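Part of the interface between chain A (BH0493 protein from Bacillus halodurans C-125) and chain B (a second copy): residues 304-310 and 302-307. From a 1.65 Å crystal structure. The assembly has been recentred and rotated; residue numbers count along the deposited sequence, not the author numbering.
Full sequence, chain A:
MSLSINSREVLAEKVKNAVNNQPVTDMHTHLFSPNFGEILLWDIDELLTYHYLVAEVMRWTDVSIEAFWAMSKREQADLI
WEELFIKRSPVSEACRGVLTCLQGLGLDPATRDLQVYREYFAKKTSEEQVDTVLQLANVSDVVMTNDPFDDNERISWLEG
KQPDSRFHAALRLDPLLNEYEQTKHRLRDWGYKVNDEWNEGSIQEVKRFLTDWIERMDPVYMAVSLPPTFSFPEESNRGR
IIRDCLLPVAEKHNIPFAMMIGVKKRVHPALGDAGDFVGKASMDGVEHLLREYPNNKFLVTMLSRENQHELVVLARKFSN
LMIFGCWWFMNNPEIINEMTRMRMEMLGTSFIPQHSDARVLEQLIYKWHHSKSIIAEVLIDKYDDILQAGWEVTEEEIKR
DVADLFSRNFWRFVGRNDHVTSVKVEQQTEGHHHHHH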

# COMPACT_ATOMS: atom_id res chain seq x y z
N SER A 304 -10.33 3.47 -3.65
CA SER A 304 -9.53 2.73 -2.64
C SER A 304 -8.04 2.75 -2.97
O SER A 304 -7.64 2.42 -4.11
CB SER A 304 -10.03 1.28 -2.58
OG SER A 304 -9.23 0.50 -1.64
N ARG A 305 -7.20 3.05 -1.95
CA ARG A 305 -5.74 2.91 -2.12
C ARG A 305 -5.40 1.51 -2.68
O ARG A 305 -4.50 1.37 -3.52
CB ARG A 305 -5.04 3.12 -0.78
CG ARG A 305 -3.50 3.05 -0.94
CD ARG A 305 -2.83 3.12 0.43
NE ARG A 305 -1.37 3.25 0.26
CZ ARG A 305 -0.50 2.89 1.19
NH1 ARG A 305 -0.94 2.36 2.36
NH2 ARG A 305 0.79 3.09 0.95
N GLU A 306 -6.10 0.50 -2.17
CA GLU A 306 -5.76 -0.90 -2.40
C GLU A 306 -6.17 -1.38 -3.80
O GLU A 306 -5.84 -2.50 -4.20
CB GLU A 306 -6.41 -1.76 -1.30
CG GLU A 306 -5.73 -1.61 0.08
CD GLU A 306 -5.80 -0.23 0.70
OE1 GLU A 306 -6.90 0.33 0.74
OE2 GLU A 306 -4.72 0.22 1.16
N ASN A 307 -6.91 -0.53 -4.53
CA ASN A 307 -7.19 -0.80 -6.00
C ASN A 307 -6.18 -0.27 -6.98
O ASN A 307 -6.19 -0.65 -8.15
CB ASN A 307 -8.60 -0.29 -6.41
CG ASN A 307 -9.75 -1.23 -6.01
OD1 ASN A 307 -10.76 -0.73 -5.49
ND2 ASN A 307 -9.64 -2.57 -6.29
N GLN A 308 -5.30 0.63 -6.53
CA GLN A 308 -4.54 1.43 -7.49
C GLN A 308 -3.53 0.61 -8.28
O GLN A 308 -3.45 0.74 -9.52
CB GLN A 308 -3.83 2.59 -6.80
CG GLN A 308 -4.80 3.51 -6.04
CD GLN A 308 -5.92 4.03 -7.01
OE1 GLN A 308 -5.73 4.21 -8.23
NE2 GLN A 308 -7.09 4.25 -6.45
N HIS A 309 -2.78 -0.25 -7.60
CA HIS A 309 -1.76 -0.98 -8.36
C HIS A 309 -2.40 -1.89 -9.39
O HIS A 309 -2.00 -1.90 -10.56
CB HIS A 309 -0.85 -1.75 -7.42
CG HIS A 309 0.13 -2.63 -8.13
ND1 HIS A 309 -0.19 -3.91 -8.52
CD2 HIS A 309 1.39 -2.41 -8.57
CE1 HIS A 309 0.85 -4.45 -9.14
NE2 HIS A 309 1.82 -3.56 -9.20
N GLU A 310 -3.38 -2.71 -8.95
CA GLU A 310 -4.08 -3.58 -9.93
C GLU A 310 -4.81 -2.83 -11.05
O GLU A 310 -4.86 -3.30 -12.17
CB GLU A 310 -4.94 -4.60 -9.20
CG GLU A 310 -6.08 -3.97 -8.44
CD GLU A 310 -6.76 -4.96 -7.50
OE1 GLU A 310 -6.30 -6.12 -7.31
OE2 GLU A 310 -7.79 -4.58 -6.94
N MET B 302 4.69 -13.46 -4.38
CA MET B 302 3.29 -13.19 -4.68
C MET B 302 3.17 -11.99 -5.58
O MET B 302 4.05 -11.11 -5.60
CB MET B 302 2.44 -12.98 -3.41
CG MET B 302 2.51 -14.18 -2.45
SD MET B 302 1.48 -14.16 -1.01
CE MET B 302 -0.14 -14.63 -1.68
N LEU B 303 2.10 -11.98 -6.38
CA LEU B 303 2.03 -10.98 -7.46
C LEU B 303 1.32 -9.69 -7.06
O LEU B 303 1.65 -8.62 -7.63
CB LEU B 303 1.27 -11.57 -8.67
CG LEU B 303 1.47 -10.84 -10.02
CD1 LEU B 303 2.96 -10.59 -10.50
CD2 LEU B 303 0.67 -11.63 -11.11
N SER B 304 0.40 -9.78 -6.09
CA SER B 304 -0.38 -8.56 -5.69
C SER B 304 0.40 -7.65 -4.74
O SER B 304 0.99 -8.17 -3.78
CB SER B 304 -1.67 -9.03 -4.97
OG SER B 304 -2.44 -7.89 -4.53
N ARG B 305 0.36 -6.32 -4.97
CA ARG B 305 1.00 -5.36 -4.03
C ARG B 305 0.41 -5.61 -2.61
O ARG B 305 1.14 -5.55 -1.60
CB ARG B 305 0.68 -3.91 -4.46
CG ARG B 305 1.35 -2.94 -3.52
CD ARG B 305 0.89 -1.52 -3.94
NE ARG B 305 1.66 -0.55 -3.14
CZ ARG B 305 1.22 0.68 -2.88
NH1 ARG B 305 0.03 1.08 -3.38
NH2 ARG B 305 2.01 1.51 -2.21
N GLU B 306 -0.88 -5.94 -2.54
CA GLU B 306 -1.58 -5.99 -1.28
C GLU B 306 -1.35 -7.26 -0.50
O GLU B 306 -1.85 -7.38 0.64
CB GLU B 306 -3.08 -5.80 -1.53
CG GLU B 306 -3.47 -4.37 -1.96
CD GLU B 306 -2.88 -3.90 -3.31
OE1 GLU B 306 -2.98 -4.61 -4.33
OE2 GLU B 306 -2.41 -2.72 -3.32
N ASN B 307 -0.64 -8.21 -1.11
CA ASN B 307 -0.15 -9.38 -0.35
C ASN B 307 1.20 -9.22 0.30
O ASN B 307 1.59 -10.07 1.09
CB ASN B 307 -0.12 -10.65 -1.24
CG ASN B 307 -1.50 -11.31 -1.43
OD1 ASN B 307 -1.82 -11.64 -2.55
ND2 ASN B 307 -2.25 -11.57 -0.35
O HOH W 1 -2.48 -0.31 -4.70
O HOH W 2 -2.12 3.43 -4.22
O HOH W 3 -4.05 -2.87 -6.17
O HOH W 4 -1.75 -5.45 -6.72
O HOH W 5 -3.74 -7.49 -7.08
O HOH W 6 -5.15 -6.13 -4.57

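This is a small, buried and strongly hydrated contact, in which two copies of the same turn meet without a direct hydrogen bond and ordered waters make the polar links between them.

The backbones come closest at two places: Glu A306 and Glu B306 lie 6.7 Å apart, CA to CA, as do His A309 and Arg B305. Each chain holds its turn in the same way. The Ser A304 OG accepts a hydrogen bond from Glu A306 N (3.2 Å), while Ser A304 O receives Asn A307 N (3.1 Å); in the other copy Ser B304 OG takes Glu B306 N (3.2 Å) and Ser B304 O takes Asn B307 N (3.1 Å). Serine suits this position because its short side chain can bring an acceptor back to a nearby amide. Chain A continues into a helix, and Asn A307 ND2 donates a hydrogen bond to Glu A310 OE2 (2.8 Å).

Direct packing centres on His A309 and Arg B305, whose CA-to-CB bonds both point toward the opposing stretch. Arg B305 CB sits over one face of the imidazole, 4.3 Å from the centroid of the His A309 ring, a CH-pi contact that uses the aliphatic part of the arginine. Further along, Arg B305 CD approaches His A309 CB at 3.9 Å. The extended arginine thus offers carbon for packing while its guanidinium reaches onward. Arg A305 NH2 and Arg B305 NH2 come within 3.7 Å, a pairing of like charges that gives no attraction by itself; both groups are hydrogen-bonded elsewhere in the structure.

The CA-to-CB bond of Glu B306 also points toward chain A, and its CD lies 3.4 Å from Glu A306 O. Carboxylate and carbonyl are both acceptors, so they need a donor between them. Water 3 can supply it: its O is 2.7 Å from both Glu A306 O and Glu B306 OE1, though it has more acceptors in reach than protons, and it accepts from Glu A310 N, 2.9 Å from the water O. The O of water 1 lies 2.9 Å from Arg A305 O and 2.8 Å from Glu B306 OE2, to either of which it can donate, and accepts from His A309 N (2.9 Å) and Arg B305 NH1 (3.2 Å). Water 4, its O 2.8 Å from His A309 ND1, donates to Glu B306 OE1, also 2.8 Å from that O. Water 6, through its O, donates to both Glu A310 OE1 (3.0 Å) and Glu B306 OE1 (2.7 Å), bridging two carboxylates that could not hydrogen-bond directly if both are ionised.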